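Trehalose-6-phosphate phosphatase (Neosartorya fumigata, PDB 5DXL) belongs to the haloacid dehalogenase (HAD) superfamily as a member of the trehalose-phosphatase family, with an alpha/beta core built round a mixed beta-sheet. Local coordinates at residues R46-L54 / I263-N271; D74-L85 / R94-E102. All coordinates share one frame; numbering follows the deposited sequence.

Interaction 1: residues R46-L54 / I263-N271; sequences RVLRTLKTL and IGTISMLNN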
ATOM      1  N   ARG A  46       8.354  20.616   2.487  1.00 22.57           N
ATOM      2  CA  ARG A  46       6.974  20.792   2.927  1.00 22.65           C
ATOM      3  C   ARG A  46       6.314  19.454   3.263  1.00 18.38           C
ATOM      4  O   ARG A  46       5.645  19.329   4.295  1.00 15.84           O
ATOM      5  CB  ARG A  46       6.141  21.517   1.867  1.00 20.28           C
ATOM      6  CG  ARG A  46       4.676  21.660   2.274  1.00 24.43           C
ATOM      7  CD  ARG A  46       3.886  22.522   1.297  1.00 23.92           C
ATOM      8  NE  ARG A  46       4.375  23.895   1.280  1.00 40.62           N
ATOM      9  CZ  ARG A  46       3.949  24.847   2.104  1.00 48.29           C
ATOM     10  NH1 ARG A  46       3.018  24.572   3.010  1.00 48.72           N
ATOM     11  NH2 ARG A  46       4.452  26.074   2.021  1.00 49.02           N
ATOM     12  N   VAL A  47       6.497  18.465   2.393  1.00 16.30           N
ATOM     13  CA  VAL A  47       5.928  17.131   2.624  1.00 13.69           C
ATOM     14  C   VAL A  47       6.500  16.558   3.919  1.00 15.17           C
ATOM     15  O   VAL A  47       5.761  16.053   4.766  1.00 13.26           O
ATOM     16  CB  VAL A  47       6.200  16.172   1.448  1.00 12.32           C
ATOM     17  CG1 VAL A  47       5.837  14.747   1.825  1.00 14.00           C
ATOM     18  CG2 VAL A  47       5.400  16.607   0.210  1.00 15.28           C
ATOM     19  N   LEU A  48       7.814  16.677   4.090  1.00 16.92           N
ATOM     20  CA  LEU A  48       8.468  16.152   5.287  1.00 17.07           C
ATOM     21  C   LEU A  48       8.022  16.847   6.568  1.00 18.49           C
ATOM     22  O   LEU A  48       7.802  16.180   7.590  1.00 16.85           O
ATOM     23  CB  LEU A  48       9.988  16.256   5.143  1.00 19.90           C
ATOM     24  CG  LEU A  48      10.553  15.288   4.115  1.00 21.31           C
ATOM     25  CD1 LEU A  48      12.058  15.492   3.953  1.00 25.06           C
ATOM     26  CD2 LEU A  48      10.238  13.855   4.518  1.00 22.31           C
ATOM     27  N   ARG A  49       7.902  18.177   6.533  1.00 14.75           N
ATOM     28  CA  ARG A  49       7.400  18.924   7.684  1.00 17.49           C
ATOM     29  C   ARG A  49       6.007  18.458   8.060  1.00 13.57           C
ATOM     30  O   ARG A  49       5.685  18.297   9.228  1.00 13.89           O
ATOM     31  CB  ARG A  49       7.340  20.433   7.403  1.00 24.73           C
ATOM     32  CG  ARG A  49       8.643  21.190   7.532  1.00 33.22           C
ATOM     33  CD  ARG A  49       8.374  22.695   7.614  1.00 33.73           C
ATOM     34  NE  ARG A  49       7.481  23.175   6.556  1.00 35.21           N
ATOM     35  CZ  ARG A  49       7.885  23.519   5.333  1.00 33.36           C
ATOM     36  NH1 ARG A  49       9.167  23.431   5.005  1.00 34.19           N
ATOM     37  NH2 ARG A  49       7.006  23.949   4.437  1.00 35.70           N
ATOM     38  N   THR A  50       5.178  18.287   7.039  1.00 13.42           N
ATOM     39  CA  THR A  50       3.786  17.904   7.219  1.00 14.21           C
ATOM     40  C   THR A  50       3.682  16.536   7.888  1.00 10.92           C
ATOM     41  O   THR A  50       2.908  16.353   8.830  1.00 11.84           O
ATOM     42  CB  THR A  50       3.065  17.896   5.861  1.00 13.87           C
ATOM     43  OG1 THR A  50       3.193  19.196   5.266  1.00 16.46           O
ATOM     44  CG2 THR A  50       1.589  17.568   6.019  1.00 15.77           C
ATOM     45  N   LEU A  51       4.484  15.590   7.415  1.00 11.11           N
ATOM     46  CA  LEU A  51       4.499  14.248   7.995  1.00  9.78           C
ATOM     47  C   LEU A  51       5.073  14.242   9.407  1.00 12.38           C
ATOM     48  O   LEU A  51       4.548  13.561  10.288  1.00 11.25           O
ATOM     49  CB  LEU A  51       5.293  13.284   7.114  1.00 10.86           C
ATOM     50  CG  LEU A  51       4.646  12.922   5.780  1.00 10.11           C
ATOM     51  CD1 LEU A  51       5.598  12.042   4.975  1.00 13.30           C
ATOM     52  CD2 LEU A  51       3.326  12.197   6.011  1.00 11.46           C
ATOM     53  N   LYS A  52       6.152  14.994   9.615  1.00 11.10           N
ATOM     54  CA  LYS A  52       6.784  15.024  10.930  1.00 11.29           C
ATOM     55  C   LYS A  52       5.812  15.561  11.977  1.00 13.44           C
ATOM     56  O   LYS A  52       5.682  15.003  13.078  1.00 12.55           O
ATOM     57  CB  LYS A  52       8.058  15.858  10.885  1.00 13.85           C
ATOM     58  CG  LYS A  52       8.736  15.961  12.231  1.00 16.26           C
ATOM     59  CD  LYS A  52      10.007  16.783  12.131  1.00 23.09           C
ATOM     60  CE  LYS A  52      10.685  16.891  13.494  1.00 27.63           C
ATOM     61  NZ  LYS A  52      11.959  17.659  13.401  1.00 34.87           N
ATOM     62  N   THR A  53       5.104  16.632  11.625  1.00 12.08           N
ATOM     63  CA  THR A  53       4.154  17.242  12.544  1.00 12.91           C
ATOM     64  C   THR A  53       2.983  16.301  12.832  1.00 12.21           C
ATOM     65  O   THR A  53       2.561  16.162  13.980  1.00 12.78           O
ATOM     66  CB  THR A  53       3.659  18.588  11.988  1.00 14.98           C
ATOM     67  OG1 THR A  53       4.775  19.493  11.920  1.00 16.16           O
ATOM     68  CG2 THR A  53       2.560  19.188  12.867  1.00 12.91           C
ATOM     69  N   LEU A  54       2.479  15.626  11.803  1.00 10.52           N
ATOM     70  CA  LEU A  54       1.375  14.694  12.011  1.00  8.96           C
ATOM     71  C   LEU A  54       1.787  13.546  12.941  1.00  9.27           C
ATOM     72  O   LEU A  54       1.042  13.170  13.849  1.00 11.01           O
ATOM     73  CB  LEU A  54       0.881  14.145  10.658  1.00  8.98           C
ATOM     74  CG  LEU A  54      -0.369  13.264  10.751  1.00  9.56           C
ATOM     75  CD1 LEU A  54      -1.594  14.130  11.025  1.00 11.13           C
ATOM     76  CD2 LEU A  54      -0.576  12.456   9.461  1.00  9.57           C
ATOM     77  N   ILE A 263      -1.669  17.187   0.873  1.00 10.39           N
ATOM     78  CA  ILE A 263      -0.814  17.889   1.822  1.00 11.00           C
ATOM     79  C   ILE A 263      -1.597  19.001   2.510  1.00 12.05           C
ATOM     80  O   ILE A 263      -1.481  19.177   3.725  1.00 11.43           O
ATOM     81  CB  ILE A 263       0.438  18.447   1.140  1.00 10.91           C
ATOM     82  CG1 ILE A 263       1.258  17.296   0.541  1.00 12.08           C
ATOM     83  CG2 ILE A 263       1.285  19.253   2.129  1.00 12.18           C
ATOM     84  CD1 ILE A 263       1.681  16.234   1.561  1.00 14.21           C
ATOM     85  N   GLY A 264      -2.426  19.718   1.753  1.00 11.84           N
ATOM     86  CA  GLY A 264      -3.264  20.755   2.343  1.00 13.02           C
ATOM     87  C   GLY A 264      -4.213  20.217   3.400  1.00 13.26           C
ATOM     88  O   GLY A 264      -4.423  20.846   4.444  1.00 12.89           O
ATOM     89  N   THR A 265      -4.780  19.046   3.131  1.00 10.56           N
ATOM     90  CA  THR A 265      -5.696  18.399   4.064  1.00 10.10           C
ATOM     91  C   THR A 265      -4.983  17.983   5.352  1.00 12.54           C
ATOM     92  O   THR A 265      -5.490  18.220   6.458  1.00 11.27           O
ATOM     93  CB  THR A 265      -6.348  17.191   3.418  1.00 12.96           C
ATOM     94  OG1 THR A 265      -7.190  17.656   2.360  1.00 13.85           O
ATOM     95  CG2 THR A 265      -7.200  16.440   4.420  1.00 13.16           C
ATOM     96  N   ILE A 266      -3.804  17.385   5.220  1.00 10.47           N
ATOM     97  CA  ILE A 266      -3.062  16.982   6.412  1.00 10.67           C
ATOM     98  C   ILE A 266      -2.625  18.222   7.202  1.00 13.96           C
ATOM     99  O   ILE A 266      -2.680  18.221   8.430  1.00 12.53           O
ATOM    100  CB  ILE A 266      -1.851  16.105   6.051  1.00 10.17           C
ATOM    101  CG1 ILE A 266      -2.334  14.830   5.363  1.00 10.86           C
ATOM    102  CG2 ILE A 266      -1.077  15.727   7.309  1.00 14.24           C
ATOM    103  CD1 ILE A 266      -1.230  14.074   4.650  1.00 16.85           C
ATOM    104  N   SER A 267      -2.232  19.288   6.503  1.00 10.90           N
ATOM    105  CA  SER A 267      -1.895  20.554   7.177  1.00 11.72           C
ATOM    106  C   SER A 267      -3.066  21.092   7.991  1.00 13.93           C
ATOM    107  O   SER A 267      -2.873  21.568   9.116  1.00 15.18           O
ATOM    108  CB  SER A 267      -1.444  21.599   6.158  1.00 16.45           C
ATOM    109  OG  SER A 267      -0.244  21.187   5.534  1.00 24.60           O
HETATM  110  N   MSE A 268      -4.273  21.006   7.438  1.00 13.23           N
HETATM  111  CA  MSE A 268      -5.467  21.434   8.163  1.00 15.16           C
HETATM  112  C   MSE A 268      -5.590  20.653   9.465  1.00 16.49           C
HETATM  113  O   MSE A 268      -5.877  21.233  10.515  1.00 14.38           O
HETATM  114  CB  MSE A 268      -6.737  21.247   7.319  1.00 14.72           C
HETATM  115  CG  MSE A 268      -8.052  21.424   8.125  1.00 13.32           C
HETATM  116 SE   MSE A 268      -9.563  20.942   6.997  1.00 29.49          SE
HETATM  117  CE  MSE A 268      -9.258  19.004   7.092  1.00 16.74           C
ATOM    118  N   LEU A 269      -5.366  19.339   9.410  1.00 10.53           N
ATOM    119  CA  LEU A 269      -5.456  18.537  10.627  1.00 11.85           C
ATOM    120  C   LEU A 269      -4.372  18.952  11.622  1.00 14.04           C
ATOM    121  O   LEU A 269      -4.638  19.098  12.828  1.00 14.56           O
ATOM    122  CB  LEU A 269      -5.342  17.041  10.310  1.00 10.98           C
ATOM    123  CG  LEU A 269      -6.438  16.475   9.407  1.00 11.99           C
ATOM    124  CD1 LEU A 269      -6.183  14.987   9.206  1.00 11.49           C
ATOM    125  CD2 LEU A 269      -7.830  16.707   9.995  1.00 13.42           C
ATOM    126  N   ASN A 270      -3.161  19.169  11.118  1.00 11.64           N
ATOM    127  CA  ASN A 270      -2.046  19.603  11.961  1.00 11.74           C
ATOM    128  C   ASN A 270      -2.331  20.927  12.647  1.00 15.57           C
ATOM    129  O   ASN A 270      -1.937  21.131  13.796  1.00 16.84           O
ATOM    130  CB  ASN A 270      -0.761  19.745  11.146  1.00 12.53           C
ATOM    131  CG  ASN A 270      -0.144  18.402  10.759  1.00 13.25           C
ATOM    132  OD1 ASN A 270      -0.421  17.377  11.370  1.00 12.57           O
ATOM    133  ND2 ASN A 270       0.719  18.422   9.749  1.00 11.36           N
ATOM    134  N   ASN A 271      -3.006  21.828  11.943  1.00 14.41           N
ATOM    135  CA  ASN A 271      -3.267  23.164  12.479  1.00 14.58           C
ATOM    136  C   ASN A 271      -4.338  23.186  13.555  1.00 18.50           C
ATOM    137  O   ASN A 271      -4.620  24.246  14.128  1.00 19.10           O
ATOM    138  CB  ASN A 271      -3.650  24.113  11.347  1.00 15.69           C
ATOM    139  CG  ASN A 271      -2.477  24.438  10.449  1.00 21.69           C
ATOM    140  OD1 ASN A 271      -1.322  24.289  10.847  1.00 25.19           O
ATOM    141  ND2 ASN A 271      -2.766  24.886   9.229  1.00 26.89           N
TER
HETATM  142  O   HOH W   1       2.346  21.502   6.136  1.00 31.61           O
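Thr50 sits as a knob among Ile263, Ile266, Ser267 and Asn270, and its two branches do different work. Thr50 CG2 presses on Ile266 CG2 at 3.5 Å, tighter than usual for two methyl carbons; Leu54 CD2 meets the same Ile266 methyl from further along the helix, at 3.9 Å. One turn back, Ile263 reaches Val47 with CD1. This is the close-packed side, and Val47, Thr50, Leu54, Ile263 and Ile266 are all buried.

Next to it, the amide of Asn270 lies against the turn Thr50-Leu54. Its chi1 (-74°) puts CG beside the backbone N of Asn270 and points the amide at helix 46-54, where ND2 donates to Thr50 O over 3.1 Å, in the carbonyl plane and on a lone pair. That oxygen also takes the helical N-H of Leu54, so two donors grip it. Thr53 CG2 lies 3.5 Å from Asn270 CG.

The other side is looser and wet. Thr50 OG1 and Ser267 OG stand 4.0 Å apart, too far to bond directly, and a water spans them, giving a hydrogen to each. Both hydroxyls also turn back on their own helices, Thr50 OG1 to Arg46 O (2.6 Å) and Ser267 OG to Ile263 O. At this margin exposed Arg46 adds little beyond its CG near Ile263 CG2.

Segments 46-54 and 263-270 run in roughly the same direction, at 38°, with axes 9.7 Å apart at closest. Beneath them lies strand 21-25, where Phe25 meets both Leu54 and Ile266; helix 8-17 packs on helix 259-270 through Thr265 and Leu269, and helix 70-77 touches Leu48 and Leu51.

Interaction 2: residues D74-L85 / R94-E102; sequences DEWMGHIPELGL and RQPRSDDWE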
ATOM      1  N   ASP A  74      13.908   4.856   4.255  1.00 11.72           N
ATOM      2  CA  ASP A  74      14.707   5.130   5.447  1.00 14.19           C
ATOM      3  C   ASP A  74      15.539   6.386   5.272  1.00 14.77           C
ATOM      4  O   ASP A  74      15.640   7.203   6.198  1.00 13.01           O
ATOM      5  CB  ASP A  74      15.609   3.957   5.799  1.00 13.45           C
ATOM      6  CG  ASP A  74      16.057   4.003   7.251  1.00 19.20           C
ATOM      7  OD1 ASP A  74      15.363   4.652   8.074  1.00 22.55           O
ATOM      8  OD2 ASP A  74      17.099   3.423   7.565  1.00 24.07           O
ATOM      9  N   GLU A  75      16.118   6.567   4.091  1.00 12.38           N
ATOM     10  CA  GLU A  75      16.979   7.729   3.889  1.00 13.71           C
ATOM     11  C   GLU A  75      16.223   9.054   3.984  1.00 16.03           C
ATOM     12  O   GLU A  75      16.715  10.028   4.572  1.00 15.50           O
ATOM     13  CB  GLU A  75      17.684   7.642   2.535  1.00 14.48           C
ATOM     14  CG  GLU A  75      18.385   8.945   2.181  1.00 18.04           C
ATOM     15  CD  GLU A  75      19.692   8.731   1.493  1.00 26.22           C
ATOM     16  OE1 GLU A  75      19.721   7.857   0.596  1.00 27.80           O
ATOM     17  OE2 GLU A  75      20.673   9.444   1.833  1.00 14.15           O
ATOM     18  N   TRP A  76      15.018   9.095   3.424  1.00 11.26           N
ATOM     19  CA  TRP A  76      14.334  10.366   3.254  1.00 12.53           C
ATOM     20  C   TRP A  76      13.234  10.635   4.265  1.00 12.50           C
ATOM     21  O   TRP A  76      12.890  11.786   4.496  1.00 12.14           O
ATOM     22  CB  TRP A  76      13.775  10.458   1.827  1.00 12.23           C
ATOM     23  CG  TRP A  76      14.901  10.603   0.865  1.00 14.57           C
ATOM     24  CD1 TRP A  76      15.448   9.626   0.080  1.00 20.65           C
ATOM     25  CD2 TRP A  76      15.685  11.777   0.650  1.00 15.03           C
ATOM     26  NE1 TRP A  76      16.510  10.135  -0.635  1.00 21.51           N
ATOM     27  CE2 TRP A  76      16.673  11.454  -0.301  1.00 20.54           C
ATOM     28  CE3 TRP A  76      15.634  13.079   1.155  1.00 17.01           C
ATOM     29  CZ2 TRP A  76      17.602  12.386  -0.754  1.00 18.15           C
ATOM     30  CZ3 TRP A  76      16.557  13.998   0.706  1.00 19.63           C
ATOM     31  CH2 TRP A  76      17.527  13.647  -0.238  1.00 18.97           C
HETATM   32  N   MSE A  77      12.709   9.575   4.868  1.00 12.25           N
HETATM   33  CA  MSE A  77      11.646   9.691   5.865  1.00 10.60           C
HETATM   34  C   MSE A  77      11.974   9.016   7.198  1.00 12.15           C
HETATM   35  O   MSE A  77      11.258   9.199   8.184  1.00 12.50           O
HETATM   36  CB  MSE A  77      10.348   9.114   5.279  1.00 13.28           C
HETATM   37  CG  MSE A  77       9.721  10.096   4.332  1.00 12.47           C
HETATM   38 SE   MSE A  77       8.257   9.358   3.264  1.00 22.95          SE
HETATM   39  CE  MSE A  77       9.220   8.918   1.625  1.00 15.86           C
ATOM     40  N   GLY A  78      13.054   8.239   7.233  1.00 12.43           N
ATOM     41  CA  GLY A  78      13.366   7.430   8.398  1.00 12.57           C
ATOM     42  C   GLY A  78      13.799   8.225   9.621  1.00 10.64           C
ATOM     43  O   GLY A  78      13.812   7.699  10.732  1.00 13.38           O
ATOM     44  N   HIS A  79      14.145   9.493   9.406  1.00 12.28           N
ATOM     45  CA  HIS A  79      14.544  10.371  10.500  1.00 12.08           C
ATOM     46  C   HIS A  79      13.351  10.807  11.351  1.00 13.30           C
ATOM     47  O   HIS A  79      13.533  11.436  12.400  1.00 15.07           O
ATOM     48  CB  HIS A  79      15.242  11.607   9.952  1.00 12.78           C
ATOM     49  CG  HIS A  79      14.336  12.471   9.137  1.00 15.34           C
ATOM     50  ND1 HIS A  79      13.899  12.107   7.881  1.00 12.04           N
ATOM     51  CD2 HIS A  79      13.735  13.649   9.421  1.00 15.58           C
ATOM     52  CE1 HIS A  79      13.098  13.048   7.409  1.00 13.46           C
ATOM     53  NE2 HIS A  79      12.977  13.990   8.328  1.00 13.95           N
ATOM     54  N   ILE A  80      12.136  10.524  10.878  1.00 10.88           N
ATOM     55  CA  ILE A  80      10.922  10.750  11.663  1.00 11.77           C
ATOM     56  C   ILE A  80      10.615   9.442  12.381  1.00 13.28           C
ATOM     57  O   ILE A  80      10.050   8.518  11.805  1.00 11.23           O
ATOM     58  CB  ILE A  80       9.745  11.183  10.779  1.00 13.12           C
ATOM     59  CG1 ILE A  80      10.139  12.418   9.962  1.00 14.72           C
ATOM     60  CG2 ILE A  80       8.499  11.452  11.627  1.00 12.58           C
ATOM     61  CD1 ILE A  80       9.219  12.715   8.801  1.00 14.88           C
ATOM     62  N   PRO A  81      11.010   9.341  13.653  1.00 12.07           N
ATOM     63  CA  PRO A  81      11.002   8.019  14.285  1.00 14.55           C
ATOM     64  C   PRO A  81       9.601   7.439  14.455  1.00 11.70           C
ATOM     65  O   PRO A  81       9.447   6.223  14.480  1.00 14.11           O
ATOM     66  CB  PRO A  81      11.664   8.282  15.648  1.00 15.57           C
ATOM     67  CG  PRO A  81      11.441   9.732  15.903  1.00 19.66           C
ATOM     68  CD  PRO A  81      11.480  10.401  14.561  1.00 16.44           C
ATOM     69  N   GLU A  82       8.592   8.299  14.532  1.00 11.89           N
ATOM     70  CA  GLU A  82       7.236   7.830  14.767  1.00 11.20           C
ATOM     71  C   GLU A  82       6.568   7.228  13.534  1.00  9.87           C
ATOM     72  O   GLU A  82       5.513   6.608  13.646  1.00 11.09           O
ATOM     73  CB  GLU A  82       6.364   8.979  15.293  1.00 10.38           C
ATOM     74  CG  GLU A  82       6.841   9.600  16.619  1.00 11.94           C
ATOM     75  CD  GLU A  82       7.901  10.663  16.434  1.00 17.18           C
ATOM     76  OE1 GLU A  82       8.325  10.917  15.288  1.00 16.15           O
ATOM     77  OE2 GLU A  82       8.323  11.257  17.452  1.00 19.13           O
ATOM     78  N   LEU A  83       7.149   7.424  12.354  1.00  9.28           N
ATOM     79  CA  LEU A  83       6.497   6.890  11.157  1.00  8.86           C
ATOM     80  C   LEU A  83       6.610   5.386  11.103  1.00 10.03           C
ATOM     81  O   LEU A  83       7.700   4.834  11.266  1.00 11.24           O
ATOM     82  CB  LEU A  83       7.109   7.453   9.879  1.00 12.05           C
ATOM     83  CG  LEU A  83       6.869   8.901   9.502  1.00 12.48           C
ATOM     84  CD1 LEU A  83       7.588   9.166   8.173  1.00 12.31           C
ATOM     85  CD2 LEU A  83       5.373   9.163   9.357  1.00 12.66           C
ATOM     86  N   GLY A  84       5.489   4.729  10.839  1.00  7.80           N
ATOM     87  CA  GLY A  84       5.531   3.344  10.409  1.00  8.51           C
ATOM     88  C   GLY A  84       5.851   3.315   8.923  1.00  9.12           C
ATOM     89  O   GLY A  84       5.304   4.107   8.160  1.00  8.77           O
ATOM     90  N   LEU A  85       6.753   2.428   8.511  1.00  8.40           N
ATOM     91  CA  LEU A  85       7.171   2.366   7.106  1.00  7.77           C
ATOM     92  C   LEU A  85       6.971   0.964   6.544  1.00  9.99           C
ATOM     93  O   LEU A  85       7.430  -0.008   7.126  1.00 10.01           O
ATOM     94  CB  LEU A  85       8.637   2.790   6.951  1.00  9.18           C
ATOM     95  CG  LEU A  85       8.944   4.202   7.478  1.00  9.73           C
ATOM     96  CD1 LEU A  85      10.457   4.420   7.477  1.00 10.09           C
ATOM     97  CD2 LEU A  85       8.232   5.283   6.644  1.00 11.09           C
ATOM     98  N   ARG A  94       8.879  -1.307   9.173  1.00 10.39           N
ATOM     99  CA  ARG A  94       9.437  -0.710  10.385  1.00 12.59           C
ATOM    100  C   ARG A  94       8.290  -0.156  11.206  1.00 13.30           C
ATOM    101  O   ARG A  94       7.549   0.703  10.723  1.00 11.84           O
ATOM    102  CB  ARG A  94      10.448   0.393  10.063  1.00 12.06           C
ATOM    103  CG  ARG A  94      11.131   0.968  11.343  1.00 15.07           C
ATOM    104  CD  ARG A  94      11.825   2.351  11.138  1.00 12.40           C
ATOM    105  NE  ARG A  94      10.879   3.474  11.125  1.00 18.87           N
ATOM    106  CZ  ARG A  94      11.254   4.753  11.037  1.00 17.32           C
ATOM    107  NH1 ARG A  94      12.554   5.043  10.951  1.00 13.69           N
ATOM    108  NH2 ARG A  94      10.338   5.737  11.014  1.00 12.47           N
ATOM    109  N   GLN A  95       8.116  -0.660  12.430  1.00 12.61           N
ATOM    110  CA  GLN A  95       7.062  -0.158  13.308  1.00 13.03           C
ATOM    111  C   GLN A  95       7.394   1.257  13.773  1.00 12.70           C
ATOM    112  O   GLN A  95       8.564   1.611  13.893  1.00 12.39           O
ATOM    113  CB  GLN A  95       6.888  -1.061  14.539  1.00 14.27           C
ATOM    114  CG  GLN A  95       6.414  -2.484  14.257  1.00 14.38           C
ATOM    115  CD  GLN A  95       4.991  -2.529  13.723  1.00 17.01           C
ATOM    116  OE1 GLN A  95       4.135  -1.732  14.113  1.00 20.61           O
ATOM    117  NE2 GLN A  95       4.732  -3.471  12.832  1.00 23.77           N
ATOM    118  N   PRO A  96       6.363   2.062  14.066  1.00 11.37           N
ATOM    119  CA  PRO A  96       6.596   3.348  14.726  1.00 10.85           C
ATOM    120  C   PRO A  96       7.506   3.215  15.953  1.00 14.89           C
ATOM    121  O   PRO A  96       7.307   2.302  16.769  1.00 14.41           O
ATOM    122  CB  PRO A  96       5.185   3.787  15.136  1.00 12.27           C
ATOM    123  CG  PRO A  96       4.310   3.188  14.055  1.00 12.85           C
ATOM    124  CD  PRO A  96       4.938   1.834  13.772  1.00 12.15           C
ATOM    125  N   ARG A  97       8.501   4.099  16.027  1.00 12.09           N
ATOM    126  CA  ARG A  97       9.403   4.255  17.171  1.00 13.67           C
ATOM    127  C   ARG A  97      10.356   3.078  17.342  1.00 18.57           C
ATOM    128  O   ARG A  97      10.996   2.935  18.383  1.00 17.44           O
ATOM    129  CB  ARG A  97       8.599   4.502  18.461  1.00 15.79           C
ATOM    130  CG  ARG A  97       7.772   5.794  18.420  1.00 15.87           C
ATOM    131  CD  ARG A  97       6.924   6.016  19.685  1.00 14.32           C
ATOM    132  NE  ARG A  97       6.050   7.179  19.493  1.00 14.77           N
ATOM    133  CZ  ARG A  97       4.937   7.154  18.763  1.00 19.05           C
ATOM    134  NH1 ARG A  97       4.539   6.025  18.183  1.00 16.72           N
ATOM    135  NH2 ARG A  97       4.217   8.256  18.610  1.00 18.19           N
ATOM    136  N   SER A  98      10.472   2.252  16.305  1.00 14.93           N
ATOM    137  CA  SER A  98      11.464   1.175  16.290  1.00 16.19           C
ATOM    138  C   SER A  98      12.559   1.486  15.279  1.00 18.43           C
ATOM    139  O   SER A  98      12.291   2.051  14.219  1.00 21.25           O
ATOM    140  CB  SER A  98      10.808  -0.167  15.952  1.00 19.73           C
ATOM    141  OG  SER A  98      11.794  -1.177  15.804  1.00 20.65           O
ATOM    142  N   ASP A  99      13.796   1.121  15.601  1.00 21.00           N
ATOM    143  CA  ASP A  99      14.895   1.242  14.652  1.00 22.05           C
ATOM    144  C   ASP A  99      15.002  -0.010  13.784  1.00 22.04           C
ATOM    145  O   ASP A  99      15.753  -0.034  12.810  1.00 26.07           O
ATOM    146  CB  ASP A  99      16.228   1.470  15.376  1.00 28.50           C
ATOM    147  CG  ASP A  99      16.337   2.851  15.995  1.00 36.57           C
ATOM    148  OD1 ASP A  99      15.714   3.799  15.475  1.00 37.20           O
ATOM    149  OD2 ASP A  99      17.061   2.989  17.002  1.00 44.80           O
ATOM    150  N   ASP A 100      14.246  -1.042  14.147  1.00 21.84           N
ATOM    151  CA  ASP A 100      14.396  -2.357  13.526  1.00 22.41           C
ATOM    152  C   ASP A 100      13.475  -2.558  12.329  1.00 22.18           C
ATOM    153  O   ASP A 100      12.260  -2.397  12.429  1.00 22.14           O
ATOM    154  CB  ASP A 100      14.135  -3.464  14.549  1.00 24.88           C
ATOM    155  CG  ASP A 100      15.054  -3.374  15.755  1.00 30.73           C
ATOM    156  OD1 ASP A 100      16.235  -3.006  15.580  1.00 32.17           O
ATOM    157  OD2 ASP A 100      14.586  -3.663  16.877  1.00 36.80           O
ATOM    158  N   TRP A 101      14.068  -2.911  11.197  1.00 16.52           N
ATOM    159  CA  TRP A 101      13.296  -3.313  10.029  1.00 15.97           C
ATOM    160  C   TRP A 101      13.076  -4.816  10.036  1.00 19.45           C
ATOM    161  O   TRP A 101      14.017  -5.572  10.284  1.00 22.44           O
ATOM    162  CB  TRP A 101      14.019  -2.922   8.753  1.00 16.06           C
ATOM    163  CG  TRP A 101      13.969  -1.469   8.426  1.00 15.63           C
ATOM    164  CD1 TRP A 101      14.827  -0.498   8.855  1.00 19.19           C
ATOM    165  CD2 TRP A 101      13.022  -0.824   7.576  1.00 14.05           C
ATOM    166  NE1 TRP A 101      14.467   0.715   8.320  1.00 19.48           N
ATOM    167  CE2 TRP A 101      13.358   0.540   7.533  1.00 13.76           C
ATOM    168  CE3 TRP A 101      11.914  -1.270   6.847  1.00 12.90           C
ATOM    169  CZ2 TRP A 101      12.633   1.460   6.779  1.00 15.74           C
ATOM    170  CZ3 TRP A 101      11.191  -0.354   6.113  1.00 14.82           C
ATOM    171  CH2 TRP A 101      11.554   0.994   6.081  1.00 12.98           C
ATOM    172  N   GLU A 102      11.850  -5.251   9.766  1.00 14.05           N
ATOM    173  CA  GLU A 102      11.615  -6.673   9.577  1.00 16.19           C
ATOM    174  C   GLU A 102      11.560  -7.004   8.095  1.00 17.17           C
ATOM    175  O   GLU A 102      10.886  -6.317   7.319  1.00 13.95           O
ATOM    176  CB  GLU A 102      10.329  -7.138  10.253  1.00 18.78           C
ATOM    177  CG  GLU A 102      10.005  -8.590   9.875  1.00 27.04           C
ATOM    178  CD  GLU A 102       9.004  -9.269  10.788  1.00 37.30           C
ATOM    179  OE1 GLU A 102       8.315  -8.572  11.564  1.00 43.42           O
ATOM    180  OE2 GLU A 102       8.911 -10.515  10.715  1.00 34.74           O
TER
HETATM  181  O   HOH W   2      14.807   3.404  10.443  1.00 21.07           O
HETATM  182  O   HOH W   3      11.788   4.689  14.363  1.00 21.38           O
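Arg94 leaves its strand with CG anti to the backbone N (chi1 -176°) and then bends at chi3 (78°), which carries the guanidinium alongside Leu85 and into the loop after helix 70-77. There it meets three backbone carbonyls. Arg94 NH1 donates to Gly78 O at 2.9 Å, in the guanidinium plane and on a lone pair of the carbonyl; Arg94 NH2 is shared between Leu83 O, nearly straight at 170° and 2.8 Å, and Ile80 O, by a more bent bond, with the oxygen tilted from the guanidinium plane. Leu85 CD1 and a water sandwich the group, one over the centre of each face, while the bonds at its edge fix its orientation.

A second water joins Asp74 OD1 to Arg94 NH1. The carboxylate stands almost perpendicular to the guanidinium, and the 4.0 Å from Asp74 OD1 to Arg94 NH1 allows attraction between charges but no direct bond. Trp101 lays a face over Arg94 CB, while its CH2 touches Leu85 CB at 3.5 Å.

Arg97 N binds Pro81 O at 2.8 Å, and Glu82 CG lies over one face of the Arg97 guanidinium, toward its rim. Pro96 CB sits 3.2 Å from Glu82 O.

Leu85 and Arg94 form an antiparallel hydrogen-bonded pair, bonded both ways. This is the base of a beta-hairpin between strands 84-87 and 92-94, at the antiparallel edge of the HAD-type alpha/beta sheet.

Following the chain from the N terminus, strand 21-25 leads to helix 45-56, the first half of interaction 1. Strand 60-65 and helix 70-77 come next, and interaction 2 then closes a short loop, with eight residues between 74-85 and 94-102. Interaction 1 closes when helix 259-270 returns to helix 45-56, its segments 209 residues apart at the closest ends, so the small loop lies wholly within the large one. Their centres are about 18 Å apart, yet they meet: Leu48 packs on Trp76 and Met77, and Ile80 on the Lys52 turn. Helix 45-56 thus lies between helix 259-270 and the end of helix 70-77 with the loop that leads into the antiparallel edge.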